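Local coordinates for D-alanyl-D-alanine carboxypeptidase (PDB 1XP4), which probably trims the terminal D-alanine from peptidoglycan precursor peptides, as a serine carboxypeptidase of the S11 family of penicillin-binding proteins, at residues 299-313 / 366-378. Numbering follows the deposited sequence.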
ATOM      1  N   ASP A 299     -24.910  -2.413  35.541  1.00 73.06           N
ATOM      2  CA  ASP A 299     -24.706  -3.353  36.704  1.00 74.96           C
ATOM      3  C   ASP A 299     -23.464  -3.025  37.580  1.00 74.71           C
ATOM      4  O   ASP A 299     -22.475  -3.728  37.542  1.00 76.09           O
ATOM      5  CB  ASP A 299     -24.458  -4.838  36.318  1.00 77.98           C
ATOM      6  CG  ASP A 299     -25.444  -5.507  35.357  1.00 81.19           C
ATOM      7  OD1 ASP A 299     -25.030  -5.687  34.233  1.00 83.14           O
ATOM      8  OD2 ASP A 299     -26.340  -6.235  35.804  1.00 82.78           O
ATOM      9  N   GLY A 300     -23.444  -1.928  38.365  1.00 73.56           N
ATOM     10  CA  GLY A 300     -22.483  -1.984  39.500  1.00 71.22           C
ATOM     11  C   GLY A 300     -22.175  -0.593  40.054  1.00 69.62           C
ATOM     12  O   GLY A 300     -22.801  -0.056  40.954  1.00 68.78           O
ATOM     13  N   LYS A 301     -21.109  -0.019  39.520  1.00 69.17           N
ATOM     14  CA  LYS A 301     -21.241   1.377  39.347  1.00 69.12           C
ATOM     15  C   LYS A 301     -22.037   1.615  38.094  1.00 71.16           C
ATOM     16  O   LYS A 301     -22.157   0.774  37.219  1.00 70.62           O
ATOM     17  CB  LYS A 301     -19.866   1.956  39.183  1.00 65.79           C
ATOM     18  CG  LYS A 301     -19.554   2.719  40.446  1.00 60.67           C
ATOM     19  CD  LYS A 301     -18.101   3.185  40.491  1.00 55.87           C
ATOM     20  CE  LYS A 301     -17.504   3.064  41.904  1.00 54.47           C
ATOM     21  NZ  LYS A 301     -16.356   3.963  42.051  1.00 56.79           N
ATOM     22  N   GLU A 302     -22.624   2.794  37.884  1.00 20.00           N
ATOM     23  CA  GLU A 302     -23.613   2.819  36.820  1.00 20.00           C
ATOM     24  C   GLU A 302     -23.402   3.937  35.847  1.00 20.00           C
ATOM     25  O   GLU A 302     -22.986   3.762  34.710  1.00 20.00           O
ATOM     26  CB  GLU A 302     -24.980   2.941  37.481  1.00 20.00           C
ATOM     27  CG  GLU A 302     -25.322   1.656  38.240  1.00 20.00           C
ATOM     28  CD  GLU A 302     -25.636   2.023  39.663  1.00 20.00           C
ATOM     29  OE1 GLU A 302     -25.605   3.208  39.975  1.00 20.00           O
ATOM     30  OE2 GLU A 302     -25.942   1.126  40.443  1.00 20.00           O
ATOM     31  N   ASP A 303     -22.901   4.957  36.531  1.00 20.00           N
ATOM     32  CA  ASP A 303     -22.772   6.244  35.918  1.00 20.00           C
ATOM     33  C   ASP A 303     -21.867   6.180  34.657  1.00 20.00           C
ATOM     34  O   ASP A 303     -22.315   6.273  33.546  1.00 20.00           O
ATOM     35  CB  ASP A 303     -22.162   7.150  36.979  1.00 20.00           C
ATOM     36  CG  ASP A 303     -23.137   7.411  38.141  1.00 20.00           C
ATOM     37  OD1 ASP A 303     -24.334   7.323  37.902  1.00 20.00           O
ATOM     38  OD2 ASP A 303     -22.687   7.676  39.262  1.00 20.00           O
ATOM     39  N   THR A 304     -20.577   6.031  34.926  1.00 75.93           N
ATOM     40  CA  THR A 304     -19.288   6.202  34.245  1.00 71.78           C
ATOM     41  C   THR A 304     -18.474   4.905  34.170  1.00 67.76           C
ATOM     42  O   THR A 304     -18.415   4.125  35.126  1.00 66.11           O
ATOM     43  CB  THR A 304     -18.433   7.402  34.824  1.00 73.88           C
ATOM     44  OG1 THR A 304     -17.344   6.940  35.644  1.00 74.59           O
ATOM     45  CG2 THR A 304     -19.252   8.407  35.622  1.00 74.77           C
ATOM     46  N   VAL A 305     -18.006   4.601  32.949  1.00 62.69           N
ATOM     47  CA  VAL A 305     -16.605   4.272  32.870  1.00 58.47           C
ATOM     48  C   VAL A 305     -15.865   5.396  32.201  1.00 54.93           C
ATOM     49  O   VAL A 305     -16.119   5.767  31.081  1.00 54.68           O
ATOM     50  CB  VAL A 305     -16.269   3.010  32.106  1.00 58.33           C
ATOM     51  CG1 VAL A 305     -15.468   2.103  33.010  1.00 58.80           C
ATOM     52  CG2 VAL A 305     -17.483   2.291  31.593  1.00 60.25           C
ATOM     53  N   ILE A 306     -14.850   5.907  32.845  1.00 51.44           N
ATOM     54  CA  ILE A 306     -14.182   6.874  32.042  1.00 48.46           C
ATOM     55  C   ILE A 306     -13.424   6.090  31.008  1.00 47.90           C
ATOM     56  O   ILE A 306     -12.728   5.113  31.255  1.00 49.64           O
ATOM     57  CB  ILE A 306     -13.251   7.750  32.896  1.00 46.12           C
ATOM     58  CG1 ILE A 306     -14.077   8.506  33.922  1.00 42.79           C
ATOM     59  CG2 ILE A 306     -12.592   8.810  31.990  1.00 46.46           C
ATOM     60  CD1 ILE A 306     -14.334   9.966  33.521  1.00 43.23           C
ATOM     61  N   ALA A 307     -13.870   6.488  29.826  1.00 46.14           N
ATOM     62  CA  ALA A 307     -13.298   5.967  28.613  1.00 43.98           C
ATOM     63  C   ALA A 307     -12.370   7.042  28.084  1.00 40.65           C
ATOM     64  O   ALA A 307     -12.789   8.087  27.686  1.00 37.27           O
ATOM     65  CB  ALA A 307     -14.441   5.779  27.618  1.00 43.38           C
ATOM     66  N   VAL A 308     -11.278   6.306  27.954  1.00 38.44           N
ATOM     67  CA  VAL A 308      -9.960   6.898  27.860  1.00 37.53           C
ATOM     68  C   VAL A 308      -9.188   6.420  26.639  1.00 35.33           C
ATOM     69  O   VAL A 308      -9.447   5.342  26.113  1.00 35.38           O
ATOM     70  CB  VAL A 308      -9.181   6.551  29.147  1.00 37.88           C
ATOM     71  CG1 VAL A 308      -7.706   6.728  28.926  1.00 42.17           C
ATOM     72  CG2 VAL A 308      -9.656   7.424  30.292  1.00 35.78           C
ATOM     73  N   ALA A 309      -8.236   7.227  26.195  1.00 33.15           N
ATOM     74  CA  ALA A 309      -7.358   6.841  25.067  1.00 36.49           C
ATOM     75  C   ALA A 309      -6.239   5.932  25.531  1.00 39.29           C
ATOM     76  O   ALA A 309      -5.598   6.202  26.535  1.00 41.27           O
ATOM     77  CB  ALA A 309      -6.810   8.130  24.483  1.00 34.46           C
ATOM     78  N   PRO A 310      -6.001   4.767  24.887  1.00 39.49           N
ATOM     79  CA  PRO A 310      -4.894   4.129  25.585  1.00 41.80           C
ATOM     80  C   PRO A 310      -3.731   3.949  24.604  1.00 44.63           C
ATOM     81  O   PRO A 310      -2.999   2.957  24.553  1.00 49.42           O
ATOM     82  CB  PRO A 310      -5.410   2.719  25.843  1.00 40.77           C
ATOM     83  CG  PRO A 310      -6.163   2.316  24.575  1.00 37.04           C
ATOM     84  CD  PRO A 310      -6.651   3.743  24.045  1.00 36.81           C
ATOM     85  N   GLU A 311      -3.592   5.021  23.820  1.00 20.00           N
ATOM     86  CA  GLU A 311      -2.425   5.336  23.004  1.00 20.00           C
ATOM     87  C   GLU A 311      -2.635   6.783  22.605  1.00 20.00           C
ATOM     88  O   GLU A 311      -3.695   7.331  22.800  1.00 20.00           O
ATOM     89  CB  GLU A 311      -2.363   4.469  21.762  1.00 20.00           C
ATOM     90  CG  GLU A 311      -2.047   3.009  22.100  1.00 20.00           C
ATOM     91  CD  GLU A 311      -1.920   2.159  20.844  1.00 20.00           C
ATOM     92  OE1 GLU A 311      -2.274   2.625  19.769  1.00 20.00           O
ATOM     93  OE2 GLU A 311      -1.397   1.048  20.943  1.00 20.00           O
ATOM     94  N   ASP A 312      -1.604   7.430  22.048  1.00 46.05           N
ATOM     95  CA  ASP A 312      -1.835   8.850  21.757  1.00 44.13           C
ATOM     96  C   ASP A 312      -2.641   9.009  20.422  1.00 41.48           C
ATOM     97  O   ASP A 312      -2.331   8.391  19.419  1.00 41.81           O
ATOM     98  CB  ASP A 312      -0.441   9.537  21.629  1.00 48.14           C
ATOM     99  CG  ASP A 312       0.091  10.106  22.970  1.00 49.58           C
ATOM    100  OD1 ASP A 312      -0.662  10.141  23.917  1.00 48.94           O
ATOM    101  OD2 ASP A 312       1.241  10.534  23.041  1.00 50.51           O
ATOM    102  N   ILE A 313      -3.638   9.887  20.398  1.00 38.35           N
ATOM    103  CA  ILE A 313      -4.441  10.090  19.207  1.00 34.85           C
ATOM    104  C   ILE A 313      -4.093  11.380  18.480  1.00 33.70           C
ATOM    105  O   ILE A 313      -4.070  12.456  19.077  1.00 31.80           O
ATOM    106  CB  ILE A 313      -5.941  10.082  19.561  1.00 34.14           C
ATOM    107  CG1 ILE A 313      -6.305   8.731  20.187  1.00 32.91           C
ATOM    108  CG2 ILE A 313      -6.785  10.331  18.312  1.00 33.46           C
ATOM    109  CD1 ILE A 313      -7.767   8.591  20.567  1.00 32.31           C
ATOM    110  N   ARG A 366     -14.539   6.626   7.766  1.00 39.41           N
ATOM    111  CA  ARG A 366     -13.888   7.832   8.227  1.00 39.48           C
ATOM    112  C   ARG A 366     -13.250   7.428   9.550  1.00 37.00           C
ATOM    113  O   ARG A 366     -13.801   6.606  10.283  1.00 34.82           O
ATOM    114  CB  ARG A 366     -14.916   8.953   8.364  1.00 41.84           C
ATOM    115  CG  ARG A 366     -15.117   9.731   7.047  1.00 48.51           C
ATOM    116  CD  ARG A 366     -15.107   8.805   5.818  1.00 50.74           C
ATOM    117  NE  ARG A 366     -15.393   9.505   4.566  1.00 53.95           N
ATOM    118  CZ  ARG A 366     -15.453   8.910   3.373  1.00 55.66           C
ATOM    119  NH1 ARG A 366     -15.245   7.604   3.268  1.00 56.40           N
ATOM    120  NH2 ARG A 366     -15.733   9.617   2.285  1.00 54.83           N
ATOM    121  N   PRO A 367     -12.069   7.984   9.863  1.00 36.74           N
ATOM    122  CA  PRO A 367     -11.333   7.673  11.094  1.00 36.60           C
ATOM    123  C   PRO A 367     -12.071   7.703  12.425  1.00 37.33           C
ATOM    124  O   PRO A 367     -12.691   8.701  12.804  1.00 37.83           O
ATOM    125  CB  PRO A 367     -10.164   8.654  11.059  1.00 35.35           C
ATOM    126  CG  PRO A 367     -10.717   9.815  10.301  1.00 34.96           C
ATOM    127  CD  PRO A 367     -11.455   9.133   9.174  1.00 36.54           C
ATOM    128  N   SER A 368     -11.988   6.581  13.128  1.00 37.44           N
ATOM    129  CA  SER A 368     -12.591   6.424  14.439  1.00 38.30           C
ATOM    130  C   SER A 368     -11.534   5.698  15.260  1.00 37.74           C
ATOM    131  O   SER A 368     -10.975   4.691  14.824  1.00 39.43           O
ATOM    132  CB  SER A 368     -13.873   5.586  14.360  1.00 39.46           C
ATOM    133  OG  SER A 368     -13.594   4.201  14.265  1.00 41.36           O
ATOM    134  N   PHE A 369     -11.249   6.225  16.441  1.00 36.38           N
ATOM    135  CA  PHE A 369     -10.248   5.634  17.311  1.00 34.07           C
ATOM    136  C   PHE A 369     -10.916   5.064  18.559  1.00 34.40           C
ATOM    137  O   PHE A 369     -11.772   5.710  19.166  1.00 36.04           O
ATOM    138  CB  PHE A 369      -9.219   6.702  17.669  1.00 31.33           C
ATOM    139  CG  PHE A 369      -8.812   7.553  16.498  1.00 30.01           C
ATOM    140  CD1 PHE A 369      -9.556   8.671  16.144  1.00 29.76           C
ATOM    141  CD2 PHE A 369      -7.704   7.214  15.724  1.00 28.91           C
ATOM    142  CE1 PHE A 369      -9.202   9.442  15.029  1.00 30.58           C
ATOM    143  CE2 PHE A 369      -7.342   7.976  14.612  1.00 27.31           C
ATOM    144  CZ  PHE A 369      -8.092   9.092  14.262  1.00 27.76           C
ATOM    145  N   GLU A 370     -10.530   3.850  18.933  1.00 34.86           N
ATOM    146  CA  GLU A 370     -11.117   3.196  20.094  1.00 35.73           C
ATOM    147  C   GLU A 370     -10.784   3.852  21.425  1.00 34.10           C
ATOM    148  O   GLU A 370      -9.652   4.266  21.675  1.00 31.78           O
ATOM    149  CB  GLU A 370     -10.716   1.720  20.126  1.00 38.58           C
ATOM    150  CG  GLU A 370     -11.184   0.954  18.902  1.00 46.00           C
ATOM    151  CD  GLU A 370     -10.926  -0.538  18.992  1.00 50.68           C
ATOM    152  OE1 GLU A 370      -9.757  -0.932  19.225  1.00 51.47           O
ATOM    153  OE2 GLU A 370     -11.896  -1.314  18.822  1.00 52.95           O
HETATM  154  N   MSE A 371     -11.804   3.955  22.266  1.00 34.17           N
HETATM  155  CA  MSE A 371     -11.675   4.538  23.588  1.00 35.16           C
HETATM  156  C   MSE A 371     -11.953   3.434  24.589  1.00 35.62           C
HETATM  157  O   MSE A 371     -13.023   2.824  24.606  1.00 37.14           O
HETATM  158  CB  MSE A 371     -12.651   5.696  23.755  1.00 34.21           C
HETATM  159  CG  MSE A 371     -12.310   6.886  22.871  1.00 36.31           C
HETATM  160 SE   MSE A 371     -10.707   7.818  23.413  1.00 38.20          SE
HETATM  161  CE  MSE A 371     -11.467   8.888  24.816  1.00 36.81           C
ATOM    162  N   VAL A 372     -10.958   3.198  25.424  1.00 35.74           N
ATOM    163  CA  VAL A 372     -10.974   2.143  26.414  1.00 35.00           C
ATOM    164  C   VAL A 372     -11.502   2.512  27.798  1.00 35.52           C
ATOM    165  O   VAL A 372     -11.482   3.675  28.198  1.00 36.09           O
ATOM    166  CB  VAL A 372      -9.539   1.587  26.524  1.00 33.39           C
ATOM    167  CG1 VAL A 372      -9.348   0.843  27.805  1.00 33.91           C
ATOM    168  CG2 VAL A 372      -9.252   0.700  25.332  1.00 31.56           C
ATOM    169  N   ALA A 373     -11.980   1.499  28.518  1.00 36.92           N
ATOM    170  CA  ALA A 373     -12.486   1.672  29.880  1.00 39.04           C
ATOM    171  C   ALA A 373     -11.273   1.703  30.806  1.00 40.92           C
ATOM    172  O   ALA A 373     -10.435   0.799  30.748  1.00 43.97           O
ATOM    173  CB  ALA A 373     -13.378   0.503  30.247  1.00 37.75           C
ATOM    174  N   ASP A 374     -11.164   2.713  31.665  1.00 39.72           N
ATOM    175  CA  ASP A 374      -9.996   2.765  32.539  1.00 41.19           C
ATOM    176  C   ASP A 374     -10.304   2.433  33.996  1.00 40.61           C
ATOM    177  O   ASP A 374      -9.776   3.052  34.914  1.00 42.57           O
ATOM    178  CB  ASP A 374      -9.308   4.135  32.409  1.00 42.37           C
ATOM    179  CG  ASP A 374      -9.882   5.178  33.333  1.00 41.27           C
ATOM    180  OD1 ASP A 374     -11.107   5.157  33.575  1.00 42.95           O
ATOM    181  OD2 ASP A 374      -9.099   6.026  33.805  1.00 41.32           O
ATOM    182  N   LYS A 375     -11.136   1.414  34.191  1.00 40.09           N
ATOM    183  CA  LYS A 375     -11.556   0.976  35.517  1.00 38.49           C
ATOM    184  C   LYS A 375     -12.457  -0.235  35.300  1.00 40.49           C
ATOM    185  O   LYS A 375     -13.005  -0.413  34.215  1.00 41.06           O
ATOM    186  CB  LYS A 375     -12.336   2.112  36.191  1.00 37.13           C
ATOM    187  CG  LYS A 375     -12.926   1.848  37.568  1.00 34.33           C
ATOM    188  CD  LYS A 375     -13.620   3.124  38.044  1.00 33.52           C
ATOM    189  CE  LYS A 375     -14.269   3.000  39.406  1.00 31.46           C
ATOM    190  NZ  LYS A 375     -14.546   4.348  39.982  1.00 30.44           N
ATOM    191  N   LYS A 376     -12.599  -1.073  36.319  1.00 41.31           N
ATOM    192  CA  LYS A 376     -13.455  -2.248  36.214  1.00 43.04           C
ATOM    193  C   LYS A 376     -14.776  -1.935  36.915  1.00 43.46           C
ATOM    194  O   LYS A 376     -14.803  -1.125  37.839  1.00 42.83           O
ATOM    195  CB  LYS A 376     -12.768  -3.447  36.874  1.00 44.87           C
ATOM    196  CG  LYS A 376     -13.622  -4.706  36.993  1.00 44.96           C
ATOM    197  CD  LYS A 376     -12.855  -5.794  37.730  1.00 47.86           C
ATOM    198  CE  LYS A 376     -13.689  -7.048  37.959  1.00 48.66           C
ATOM    199  NZ  LYS A 376     -12.892  -8.118  38.637  1.00 46.79           N
ATOM    200  N   ILE A 377     -15.865  -2.564  36.479  1.00 44.14           N
ATOM    201  CA  ILE A 377     -17.170  -2.326  37.097  1.00 44.96           C
ATOM    202  C   ILE A 377     -17.791  -3.606  37.667  1.00 47.93           C
ATOM    203  O   ILE A 377     -17.604  -4.696  37.125  1.00 47.77           O
ATOM    204  CB  ILE A 377     -18.145  -1.693  36.094  1.00 43.50           C
ATOM    205  CG1 ILE A 377     -17.472  -0.511  35.389  1.00 42.45           C
ATOM    206  CG2 ILE A 377     -19.388  -1.207  36.818  1.00 42.08           C
ATOM    207  CD1 ILE A 377     -17.098   0.634  36.310  1.00 41.43           C
ATOM    208  N   GLU A 378     -18.544  -3.450  38.757  1.00 51.94           N
ATOM    209  CA  GLU A 378     -19.189  -4.552  39.478  1.00 53.93           C
ATOM    210  C   GLU A 378     -18.135  -5.560  39.940  1.00 56.57           C
ATOM    211  O   GLU A 378     -18.213  -6.749  39.545  1.00 56.43           O
ATOM    212  CB  GLU A 378     -20.238  -5.277  38.624  1.00 53.91           C
ATOM    213  CG  GLU A 378     -20.978  -6.368  39.419  1.00 55.94           C
ATOM    214  CD  GLU A 378     -21.664  -7.404  38.544  1.00 58.01           C
ATOM    215  OE1 GLU A 378     -21.018  -7.927  37.611  1.00 59.90           O
ATOM    216  OE2 GLU A 378     -22.847  -7.710  38.800  1.00 59.70           O
TER
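Val-308 and Val-372 form the hydrogen-bonded pair of a short antiparallel bridge in the C-terminal beta domain, which belongs to the penicillin-binding protein 5 family. Val-308 N donates to Val-372 O over 2.7 Å, with a nearly straight N-H...O angle of 168°. The return bond, from Val-372 N to Val-308 O, has the same 2.7 Å length, and both donors lie in the plane of the carbonyl they meet. Two residues further on, Asp-374 N reaches Ile-306 O at 2.9 Å, carrying the pairing just beyond strand 368-373. That strand is the middle one of three, with 345-350 along its other edge.

Met-371, a selenomethionine here, packs on the far side of the bridge from the valines. Its CB lies 4.3 Å from Ala-307 CB and also borders Val-308 O. CG is anti to the carbonyl carbon (chi1 -68°), and further bends at chi2 and chi3 fold the chain back over the partner backbone. SE consequently settles against the Val-308/Ala-309 peptide, 4.1 Å from Ala-309 CB, and also touches Ile-313 CD1. CE, the tip, comes to lie against the Ala-307 carbonyl oxygen and Val-308 C. Ala-309 and Ile-313 in turn touch strand 278-284, so this selenoether belongs to an apolar layer inside the domain.

The same layer continues toward the C-terminus. Val-305 CG1 meets Ala-373 CB at 3.8 Å and also contacts Ile-377 CD1, while Leu-340 packs against Val-305 from outside the pair. On the valine face, Pro-310 CG comes within 3.6 Å of Val-372 CG2, the two side chains crossing at about a right angle. At the other end, Ile-313 makes a CH-pi contact: its CG2 sits over one face of the Phe-369 ring, 3.9 Å from the centroid and 14° off the normal, while CD1 rests against Phe-369 CB.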